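Local coordinates for protein acidocalcisomal pyrophosphatase (PDB 5C5V) that probably hydrolyses inorganic pyrophosphate with the help of magnesium ions, joining an EF-hand domain to a soluble-type pyrophosphatase domain, at residues V59-E62 against K63-A66; C156-P159 against K160-A164; W330-L333 against L334-K338. All blocks are in the same frame, centred on the assembly; numbering follows the deposited sequence.

The three contacts follow one another along the chain; none nests in or crosses another, and each is made by consecutive residues, so none closes a long loop. Contact 1 belongs to the N-terminal, EF-hand-type helical part: strand 59-60 of a two-stranded sheet gives way there to helix 61-69. Contacts 2 and 3 belong to the pyrophosphatase part. Contact 2 is a beta turn in the loop between strands 152-156 and 166-168, near the bound imidodiphosphate; contact 3 ends helix 316-336 and faces another subunit. Their centres lie about 29 Å apart, while the centre of contact 1 is about 50 Å from that of contact 2 and about 48 Å from that of contact 3.

Contact 1: V59-E62 against K63-A66; sequences VTFE and KFWA
Thr60 caps helix 61-69 and crosses the side chain of Lys63. A chi1 of 65° folds its OG1 back over the start of the helix, where it accepts from Lys63 N at 3.2 Å; this is an N-cap. CG of Lys63 packs against the same OG1, also at 3.2 Å, and the rest of the lysine runs on, extended, to bring NZ to the carbonyl oxygen of Asp56. The backbone joins in as Phe64 N donates to Thr60 O (3.0 Å).

Trp65 CB stands over one face of the Phe61 ring, 4.2 Å above the plane and offset toward the rim. The Phe64 ring presents an edge to Phe61, CD2 meeting Phe61 CD1 at 4.2 Å. CB of Phe64 packs against Val59 CG1 (4.1 Å). Consistent with an EF-hand pair, strand 59-60 pairs with 23-24 through Leu24 and leads into the helix. Phe61, Phe64 and Trp65 also touch helix 3-14, and Phe13 meets Phe61 edge-to-face. The chemistry thus divides: a hydroxyl satisfies an N-H of the first helical turn, while the aromatic groups join that turn to the neighbouring helix.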
ATOM      1  N   VAL A  59      39.877 -33.031  -0.049  1.00 77.25           N
ATOM      2  CA  VAL A  59      40.103 -32.028  -1.077  1.00 77.09           C
ATOM      3  C   VAL A  59      39.184 -30.837  -0.848  1.00 76.46           C
ATOM      4  O   VAL A  59      38.109 -30.746  -1.441  1.00 76.20           O
ATOM      5  CB  VAL A  59      39.878 -32.601  -2.479  1.00 77.24           C
ATOM      6  CG1 VAL A  59      40.156 -31.548  -3.525  1.00 77.24           C
ATOM      7  CG2 VAL A  59      40.769 -33.810  -2.696  1.00 78.30           C
ATOM      8  N   THR A  60      39.611 -29.924   0.017  1.00 75.87           N
ATOM      9  CA  THR A  60      38.879 -28.683   0.241  1.00 75.42           C
ATOM     10  C   THR A  60      38.997 -27.823  -1.007  1.00 75.34           C
ATOM     11  O   THR A  60      39.779 -28.138  -1.892  1.00 76.03           O
ATOM     12  CB  THR A  60      39.430 -27.918   1.459  1.00 75.42           C
ATOM     13  OG1 THR A  60      40.778 -27.494   1.191  1.00 75.91           O
ATOM     14  CG2 THR A  60      39.423 -28.828   2.687  1.00 75.16           C
ATOM     15  N   PHE A  61      38.230 -26.744  -1.101  1.00 72.86           N
ATOM     16  CA  PHE A  61      38.381 -25.896  -2.274  1.00 72.87           C
ATOM     17  C   PHE A  61      39.791 -25.320  -2.286  1.00 73.33           C
ATOM     18  O   PHE A  61      40.429 -25.206  -3.341  1.00 73.60           O
ATOM     19  CB  PHE A  61      37.368 -24.756  -2.322  1.00 72.09           C
ATOM     20  CG  PHE A  61      37.707 -23.722  -3.355  1.00 72.20           C
ATOM     21  CD1 PHE A  61      37.750 -24.065  -4.698  1.00 72.40           C
ATOM     22  CD2 PHE A  61      38.016 -22.423  -2.993  1.00 72.15           C
ATOM     23  CE1 PHE A  61      38.085 -23.131  -5.665  1.00 72.85           C
ATOM     24  CE2 PHE A  61      38.351 -21.481  -3.956  1.00 72.53           C
ATOM     25  CZ  PHE A  61      38.384 -21.838  -5.295  1.00 72.70           C
ATOM     26  N   GLU A  62      40.260 -24.954  -1.097  1.00 76.55           N
ATOM     27  CA  GLU A  62      41.547 -24.287  -0.954  1.00 77.25           C
ATOM     28  C   GLU A  62      42.681 -25.170  -1.466  1.00 77.88           C
ATOM     29  O   GLU A  62      43.615 -24.680  -2.082  1.00 78.46           O
ATOM     30  CB  GLU A  62      41.788 -23.892   0.506  1.00 77.22           C
ATOM     31  CG  GLU A  62      42.655 -22.647   0.686  1.00 77.85           C
ATOM     32  CD  GLU A  62      42.111 -21.422  -0.041  1.00 77.72           C
ATOM     33  OE1 GLU A  62      40.895 -21.154   0.055  1.00 76.93           O
ATOM     34  OE2 GLU A  62      42.908 -20.711  -0.702  1.00 78.31           O
ATOM     35  N   LYS A  63      42.592 -26.473  -1.230  1.00 76.68           N
ATOM     36  CA  LYS A  63      43.606 -27.383  -1.743  1.00 77.14           C
ATOM     37  C   LYS A  63      43.407 -27.623  -3.230  1.00 77.45           C
ATOM     38  O   LYS A  63      44.366 -27.766  -3.973  1.00 78.10           O
ATOM     39  CB  LYS A  63      43.579 -28.722  -1.006  1.00 77.23           C
ATOM     40  CG  LYS A  63      43.696 -28.638   0.508  1.00 77.13           C
ATOM     41  CD  LYS A  63      43.993 -30.019   1.091  1.00 77.68           C
ATOM     42  CE  LYS A  63      43.479 -30.191   2.519  1.00 77.41           C
ATOM     43  NZ  LYS A  63      43.731 -31.605   2.970  1.00 78.04           N
ATOM     44  N   PHE A  64      42.156 -27.651  -3.670  1.00 74.43           N
ATOM     45  CA  PHE A  64      41.870 -27.797  -5.086  1.00 74.47           C
ATOM     46  C   PHE A  64      42.445 -26.617  -5.861  1.00 74.75           C
ATOM     47  O   PHE A  64      43.019 -26.796  -6.935  1.00 75.26           O
ATOM     48  CB  PHE A  64      40.364 -27.912  -5.324  1.00 73.90           C
ATOM     49  CG  PHE A  64      39.980 -27.943  -6.776  1.00 73.92           C
ATOM     50  CD1 PHE A  64      40.148 -29.091  -7.530  1.00 74.25           C
ATOM     51  CD2 PHE A  64      39.445 -26.817  -7.385  1.00 73.63           C
ATOM     52  CE1 PHE A  64      39.796 -29.110  -8.866  1.00 74.59           C
ATOM     53  CE2 PHE A  64      39.086 -26.833  -8.714  1.00 73.92           C
ATOM     54  CZ  PHE A  64      39.264 -27.982  -9.457  1.00 74.42           C
ATOM     55  N   TRP A  65      42.295 -25.416  -5.302  1.00 74.55           N
ATOM     56  CA  TRP A  65      42.859 -24.212  -5.902  1.00 74.77           C
ATOM     57  C   TRP A  65      44.375 -24.328  -6.002  1.00 75.71           C
ATOM     58  O   TRP A  65      44.959 -23.998  -7.029  1.00 76.29           O
ATOM     59  CB  TRP A  65      42.479 -22.980  -5.092  1.00 74.17           C
ATOM     60  CG  TRP A  65      42.996 -21.664  -5.638  1.00 74.62           C
ATOM     61  CD1 TRP A  65      43.745 -20.740  -4.964  1.00 74.79           C
ATOM     62  CD2 TRP A  65      42.776 -21.117  -6.949  1.00 74.42           C
ATOM     63  NE1 TRP A  65      44.012 -19.661  -5.775  1.00 74.93           N
ATOM     64  CE2 TRP A  65      43.429 -19.867  -6.996  1.00 74.79           C
ATOM     65  CE3 TRP A  65      42.093 -21.563  -8.084  1.00 74.31           C
ATOM     66  CZ2 TRP A  65      43.415 -19.058  -8.130  1.00 74.95           C
ATOM     67  CZ3 TRP A  65      42.087 -20.760  -9.211  1.00 74.75           C
ATOM     68  CH2 TRP A  65      42.740 -19.520  -9.224  1.00 74.80           C
ATOM     69  N   ALA A  66      45.005 -24.803  -4.929  1.00 76.84           N
ATOM     70  CA  ALA A  66      46.448 -24.980  -4.889  1.00 77.61           C
ATOM     71  C   ALA A  66      46.914 -25.920  -5.990  1.00 78.21           C
ATOM     72  O   ALA A  66      47.893 -25.634  -6.686  1.00 78.89           O
ATOM     73  CB  ALA A  66      46.883 -25.504  -3.526  1.00 77.66           C
TER

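Contact 2: C156-P159 against K160-A164; sequences CEIP and KWTRA
Thr162 lies across the ring of Pro159, its OG1 3.4 Å from Pro159 CD, in a type II beta turn that runs from Pro159 to Thr162. Trp161, with positive phi (72°), occupies the third position, and with Thr162 it faces Met194 in a G1 beta bulge; on the incoming side Glu157 and Ile158 face Tyr198 in a classic bulge. The turn is pinned at one oxygen. Pro159 O accepts from Thr162 N at 3.2 Å, the bond that closes the turn, and from the hydroxyl of the same residue. Both donors come in from the same face of the carbonyl plane. The hydroxyl can do so because, with chi1 at 70°, it swings inward to the carbonyl.

Ile158 packs next to these bonds: its CG2 touches Thr162 OG1 at 3.6 Å, while its CG1, also at 3.6 Å, and the end of the side chain lie against Ala164 O. Its side chain lies about 6 Å from that of Glu167, a magnesium ligand, and about 7 Å from the bound imidodiphosphate, so the residue leading into the turn is close to the active site.

Lys160 runs out extended and bends at its last torsion (chi4 73°), so that NZ bonds Gly229 O, while its backbone N donates to Asn197 OD1. Trp161 packs on Trp196 and Met195 of the second subunit, and Arg163 forms a salt bridge with Asp193. Over one face of the Trp161 indole, Lys160 CG stands 3.5 Å above the ring centre.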
ATOM      1  N   CYS A 156      20.032  11.056  -5.507  1.00 51.09           N
ATOM      2  CA  CYS A 156      19.549  11.996  -4.508  1.00 51.34           C
ATOM      3  C   CYS A 156      20.677  12.884  -3.992  1.00 52.64           C
ATOM      4  O   CYS A 156      21.637  12.406  -3.396  1.00 53.69           O
ATOM      5  CB  CYS A 156      18.891  11.267  -3.337  1.00 50.63           C
ATOM      6  SG  CYS A 156      18.271  12.393  -2.050  1.00 51.07           S
ATOM      7  N   GLU A 157      20.540  14.181  -4.228  1.00 50.46           N
ATOM      8  CA  GLU A 157      21.453  15.194  -3.706  1.00 52.00           C
ATOM      9  C   GLU A 157      20.905  15.777  -2.397  1.00 52.40           C
ATOM     10  O   GLU A 157      21.652  16.024  -1.445  1.00 53.93           O
ATOM     11  CB  GLU A 157      21.651  16.303  -4.743  1.00 52.54           C
ATOM     12  CG  GLU A 157      22.269  15.795  -6.044  1.00 52.46           C
ATOM     13  CD  GLU A 157      22.185  16.778  -7.211  1.00 52.67           C
ATOM     14  OE1 GLU A 157      21.164  17.500  -7.339  1.00 51.88           O
ATOM     15  OE2 GLU A 157      23.147  16.803  -8.020  1.00 53.30           O
ATOM     16  N   ILE A 158      19.593  16.004  -2.357  1.00 51.92           N
ATOM     17  CA  ILE A 158      18.963  16.634  -1.201  1.00 52.28           C
ATOM     18  C   ILE A 158      17.782  15.841  -0.656  1.00 50.76           C
ATOM     19  O   ILE A 158      16.684  15.857  -1.222  1.00 49.67           O
ATOM     20  CB  ILE A 158      18.508  18.049  -1.547  1.00 52.75           C
ATOM     21  CG1 ILE A 158      19.713  18.860  -2.027  1.00 53.88           C
ATOM     22  CG2 ILE A 158      17.824  18.718  -0.340  1.00 53.30           C
ATOM     23  CD1 ILE A 158      19.352  20.250  -2.457  1.00 54.53           C
ATOM     24  N   PRO A 159      18.000  15.161   0.462  1.00 52.29           N
ATOM     25  CA  PRO A 159      16.950  14.302   0.986  1.00 50.98           C
ATOM     26  C   PRO A 159      15.718  15.077   1.433  1.00 50.68           C
ATOM     27  O   PRO A 159      15.776  16.256   1.780  1.00 51.73           O
ATOM     28  CB  PRO A 159      17.623  13.617   2.180  1.00 51.52           C
ATOM     29  CG  PRO A 159      19.088  13.706   1.882  1.00 52.72           C
ATOM     30  CD  PRO A 159      19.227  15.057   1.259  1.00 53.75           C
ATOM     31  N   LYS A 160      14.602  14.372   1.381  1.00 53.16           N
ATOM     32  CA  LYS A 160      13.335  14.813   1.922  1.00 52.82           C
ATOM     33  C   LYS A 160      13.524  15.454   3.307  1.00 53.81           C
ATOM     34  O   LYS A 160      14.238  14.906   4.159  1.00 54.11           O
ATOM     35  CB  LYS A 160      12.409  13.593   1.987  1.00 51.48           C
ATOM     36  CG  LYS A 160      10.940  13.847   2.172  1.00 50.94           C
ATOM     37  CD  LYS A 160      10.243  12.491   2.218  1.00 50.10           C
ATOM     38  CE  LYS A 160       8.752  12.615   2.258  1.00 49.20           C
ATOM     39  NZ  LYS A 160       8.280  13.022   0.942  1.00 49.33           N
ATOM     40  N   TRP A 161      12.919  16.625   3.503  1.00 53.34           N
ATOM     41  CA  TRP A 161      12.902  17.319   4.798  1.00 54.34           C
ATOM     42  C   TRP A 161      14.234  17.940   5.211  1.00 56.36           C
ATOM     43  O   TRP A 161      14.453  18.172   6.396  1.00 57.24           O
ATOM     44  CB  TRP A 161      12.459  16.365   5.915  1.00 53.57           C
ATOM     45  CG  TRP A 161      11.157  15.695   5.650  1.00 52.08           C
ATOM     46  CD1 TRP A 161      10.038  16.257   5.123  1.00 51.62           C
ATOM     47  CD2 TRP A 161      10.852  14.317   5.876  1.00 50.73           C
ATOM     48  NE1 TRP A 161       9.040  15.318   5.018  1.00 50.56           N
ATOM     49  CE2 TRP A 161       9.518  14.115   5.474  1.00 50.12           C
ATOM     50  CE3 TRP A 161      11.583  13.229   6.371  1.00 50.76           C
ATOM     51  CZ2 TRP A 161       8.897  12.870   5.549  1.00 49.21           C
ATOM     52  CZ3 TRP A 161      10.967  11.993   6.441  1.00 49.85           C
ATOM     53  CH2 TRP A 161       9.632  11.826   6.039  1.00 49.19           C
ATOM     54  N   THR A 162      15.137  18.168   4.260  1.00 52.47           N
ATOM     55  CA  THR A 162      16.405  18.808   4.590  1.00 54.37           C
ATOM     56  C   THR A 162      16.599  20.045   3.723  1.00 55.46           C
ATOM     57  O   THR A 162      15.815  20.288   2.803  1.00 54.51           O
ATOM     58  CB  THR A 162      17.595  17.831   4.417  1.00 54.44           C
ATOM     59  OG1 THR A 162      17.814  17.548   3.026  1.00 53.56           O
ATOM     60  CG2 THR A 162      17.313  16.535   5.174  1.00 52.93           C
ATOM     61  N   ARG A 163      17.635  20.826   4.011  1.00 54.43           N
ATOM     62  CA  ARG A 163      17.859  22.047   3.247  1.00 55.50           C
ATOM     63  C   ARG A 163      19.329  22.375   2.917  1.00 56.97           C
ATOM     64  O   ARG A 163      19.605  23.428   2.338  1.00 57.41           O
ATOM     65  CB  ARG A 163      17.241  23.224   3.989  1.00 56.56           C
ATOM     66  CG  ARG A 163      17.896  23.543   5.314  1.00 58.71           C
ATOM     67  CD  ARG A 163      17.194  24.740   5.960  1.00 59.45           C
ATOM     68  NE  ARG A 163      15.831  24.417   6.372  1.00 58.65           N
ATOM     69  CZ  ARG A 163      14.918  25.324   6.707  1.00 59.08           C
ATOM     70  NH1 ARG A 163      15.227  26.614   6.672  1.00 59.70           N
ATOM     71  NH2 ARG A 163      13.693  24.952   7.074  1.00 58.14           N
ATOM     72  N   ALA A 164      20.260  21.486   3.258  1.00 55.57           N
ATOM     73  CA  ALA A 164      21.647  21.629   2.782  1.00 56.90           C
ATOM     74  C   ALA A 164      21.652  21.356   1.287  1.00 55.39           C
ATOM     75  O   ALA A 164      21.215  20.295   0.857  1.00 53.84           O
ATOM     76  CB  ALA A 164      22.593  20.689   3.508  1.00 57.52           C
TER

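Contact 3: W330-L333 against L334-K338; sequences WHNL and LKVNK
Asn337 reaches back to Asn332 at the C-terminal end of helix 316-336, where the bonding widens into a pi-type turn. Asn332 O takes the backbone N of Asn337 at 2.9 Å, five residues on, and a weak bond from Asn337 ND2. The two side-chain amides are turned 79° apart; although OD1 of Asn332 is near ND2 of Asn337, the angle is too poor for a bond. The wider turn also gives His331 O two donors, Lys335 N at 2.9 Å and Val336 N at 3.3 Å, the second lying in the carbonyl plane. One step back, Leu334 N still bonds Trp330 O in normal alpha-helical fashion, nearly straight at 170°. Beyond the helix, Lys338 has positive phi, and its NZ bonds Lys335 O at 2.9 Å and makes a salt bridge to Asp86 of the third subunit.

Leu334 runs alongside Trp330, its CB over one face of the indole, toward the rim; Leu334 CD2 presses on Trp330 CZ2 at 3.4 Å. Trp330 NE1 bonds His130 ND1 in helix 128-131. The His331 ring receives CG of Lys335 at its edge, 3.7 Å from ND1, and CZ3 of Trp330 over its centre; it also packs on Phe87 of the third subunit. A bend at chi2 (-61°) brings Lys335 CE to Trp330 CH2 (3.9 Å). Buried His331 ND1 has no polar partner in the model, and Lys335 NZ lies 5.5 Å away. That setting would tend to disfavour a second proton on the imidazole, whereas Trp330 O, His331 O, Asn332 O and Lys335 O each have a donor.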
ATOM      1  N   TRP A 330      24.090  15.038 -23.435  1.00 53.81           N
ATOM      2  CA  TRP A 330      25.148  14.507 -22.586  1.00 54.14           C
ATOM      3  C   TRP A 330      26.128  13.663 -23.416  1.00 55.28           C
ATOM      4  O   TRP A 330      27.319  13.705 -23.176  1.00 55.85           O
ATOM      5  CB  TRP A 330      24.575  13.678 -21.428  1.00 53.34           C
ATOM      6  CG  TRP A 330      25.639  12.868 -20.700  1.00 54.06           C
ATOM      7  CD1 TRP A 330      26.466  13.301 -19.703  1.00 54.08           C
ATOM      8  CD2 TRP A 330      25.998  11.503 -20.947  1.00 54.35           C
ATOM      9  NE1 TRP A 330      27.311  12.288 -19.308  1.00 54.55           N
ATOM     10  CE2 TRP A 330      27.042  11.173 -20.052  1.00 54.74           C
ATOM     11  CE3 TRP A 330      25.525  10.521 -21.818  1.00 54.79           C
ATOM     12  CZ2 TRP A 330      27.617   9.901 -20.004  1.00 55.21           C
ATOM     13  CZ3 TRP A 330      26.111   9.253 -21.770  1.00 55.53           C
ATOM     14  CH2 TRP A 330      27.140   8.961 -20.868  1.00 55.30           C
ATOM     15  N   HIS A 331      25.618  12.902 -24.384  1.00 56.57           N
ATOM     16  CA  HIS A 331      26.476  12.121 -25.279  1.00 57.85           C
ATOM     17  C   HIS A 331      27.377  13.071 -26.047  1.00 58.54           C
ATOM     18  O   HIS A 331      28.568  12.806 -26.211  1.00 59.63           O
ATOM     19  CB  HIS A 331      25.662  11.273 -26.270  1.00 58.29           C
ATOM     20  CG  HIS A 331      25.233   9.938 -25.730  1.00 58.48           C
ATOM     21  ND1 HIS A 331      26.094   8.873 -25.591  1.00 58.34           N
ATOM     22  CD2 HIS A 331      24.023   9.498 -25.311  1.00 58.97           C
ATOM     23  CE1 HIS A 331      25.441   7.837 -25.094  1.00 58.49           C
ATOM     24  NE2 HIS A 331      24.182   8.187 -24.923  1.00 58.72           N
ATOM     25  N   ASN A 332      26.811  14.180 -26.518  1.00 58.95           N
ATOM     26  CA  ASN A 332      27.593  15.157 -27.273  1.00 59.35           C
ATOM     27  C   ASN A 332      28.650  15.810 -26.393  1.00 59.77           C
ATOM     28  O   ASN A 332      29.768  16.093 -26.839  1.00 60.58           O
ATOM     29  CB  ASN A 332      26.694  16.230 -27.898  1.00 59.00           C
ATOM     30  CG  ASN A 332      27.458  17.160 -28.836  1.00 59.83           C
ATOM     31  OD1 ASN A 332      27.789  18.291 -28.475  1.00 59.50           O
ATOM     32  ND2 ASN A 332      27.740  16.685 -30.040  1.00 60.45           N
ATOM     33  N   LEU A 333      28.295  16.049 -25.139  1.00 58.09           N
ATOM     34  CA  LEU A 333      29.215  16.689 -24.221  1.00 58.29           C
ATOM     35  C   LEU A 333      30.412  15.791 -23.906  1.00 59.28           C
ATOM     36  O   LEU A 333      31.569  16.203 -24.057  1.00 60.09           O
ATOM     37  CB  LEU A 333      28.494  17.080 -22.933  1.00 57.30           C
ATOM     38  CG  LEU A 333      29.383  17.628 -21.818  1.00 57.72           C
ATOM     39  CD1 LEU A 333      29.710  19.089 -22.064  1.00 57.92           C
ATOM     40  CD2 LEU A 333      28.732  17.443 -20.459  1.00 56.92           C
ATOM     41  N   LEU A 334      30.127  14.564 -23.471  1.00 58.14           N
ATOM     42  CA  LEU A 334      31.164  13.664 -22.971  1.00 59.06           C
ATOM     43  C   LEU A 334      31.865  12.877 -24.070  1.00 60.19           C
ATOM     44  O   LEU A 334      33.094  12.881 -24.141  1.00 61.26           O
ATOM     45  CB  LEU A 334      30.585  12.686 -21.933  1.00 58.15           C
ATOM     46  CG  LEU A 334      31.598  11.706 -21.316  1.00 58.80           C
ATOM     47  CD1 LEU A 334      32.714  12.416 -20.571  1.00 59.20           C
ATOM     48  CD2 LEU A 334      30.906  10.725 -20.389  1.00 57.81           C
ATOM     49  N   LYS A 335      31.086  12.179 -24.893  1.00 60.87           N
ATOM     50  CA  LYS A 335      31.640  11.304 -25.929  1.00 62.27           C
ATOM     51  C   LYS A 335      32.264  12.102 -27.067  1.00 63.08           C
ATOM     52  O   LYS A 335      33.421  11.902 -27.411  1.00 64.26           O
ATOM     53  CB  LYS A 335      30.559  10.378 -26.493  1.00 62.14           C
ATOM     54  CG  LYS A 335      29.697   9.706 -25.449  1.00 61.19           C
ATOM     55  CD  LYS A 335      30.515   8.828 -24.531  1.00 61.42           C
ATOM     56  CE  LYS A 335      29.614   7.956 -23.670  1.00 60.54           C
ATOM     57  NZ  LYS A 335      30.407   7.111 -22.726  1.00 60.73           N
ATOM     58  N   VAL A 336      31.491  13.011 -27.649  1.00 63.12           N
ATOM     59  CA  VAL A 336      31.959  13.795 -28.789  1.00 63.52           C
ATOM     60  C   VAL A 336      32.947  14.898 -28.411  1.00 63.80           C
ATOM     61  O   VAL A 336      34.006  15.015 -29.014  1.00 64.89           O
ATOM     62  CB  VAL A 336      30.775  14.436 -29.538  1.00 62.75           C
ATOM     63  CG1 VAL A 336      31.269  15.259 -30.724  1.00 62.98           C
ATOM     64  CG2 VAL A 336      29.809  13.364 -29.997  1.00 62.50           C
ATOM     65  N   ASN A 337      32.635  15.697 -27.400  1.00 63.77           N
ATOM     66  CA  ASN A 337      33.514  16.821 -27.097  1.00 63.94           C
ATOM     67  C   ASN A 337      34.445  16.530 -25.917  1.00 64.46           C
ATOM     68  O   ASN A 337      35.248  17.371 -25.535  1.00 64.96           O
ATOM     69  CB  ASN A 337      32.692  18.089 -26.834  1.00 63.01           C
ATOM     70  CG  ASN A 337      32.051  18.642 -28.100  1.00 62.90           C
ATOM     71  OD1 ASN A 337      32.736  19.057 -29.019  1.00 64.05           O
ATOM     72  ND2 ASN A 337      30.730  18.659 -28.140  1.00 61.86           N
ATOM     73  N   LYS A 338      34.364  15.316 -25.385  1.00 65.52           N
ATOM     74  CA  LYS A 338      35.300  14.856 -24.364  1.00 66.34           C
ATOM     75  C   LYS A 338      35.319  15.744 -23.111  1.00 65.91           C
ATOM     76  O   LYS A 338      36.366  15.933 -22.491  1.00 66.91           O
ATOM     77  CB  LYS A 338      36.721  14.767 -24.955  1.00 68.02           C
ATOM     78  CG  LYS A 338      36.837  13.967 -26.257  1.00 68.86           C
ATOM     79  CD  LYS A 338      36.339  12.519 -26.129  1.00 68.80           C
ATOM     80  CE  LYS A 338      36.510  11.751 -27.461  1.00 69.87           C
ATOM     81  NZ  LYS A 338      35.872  10.388 -27.434  1.00 69.75           N
TER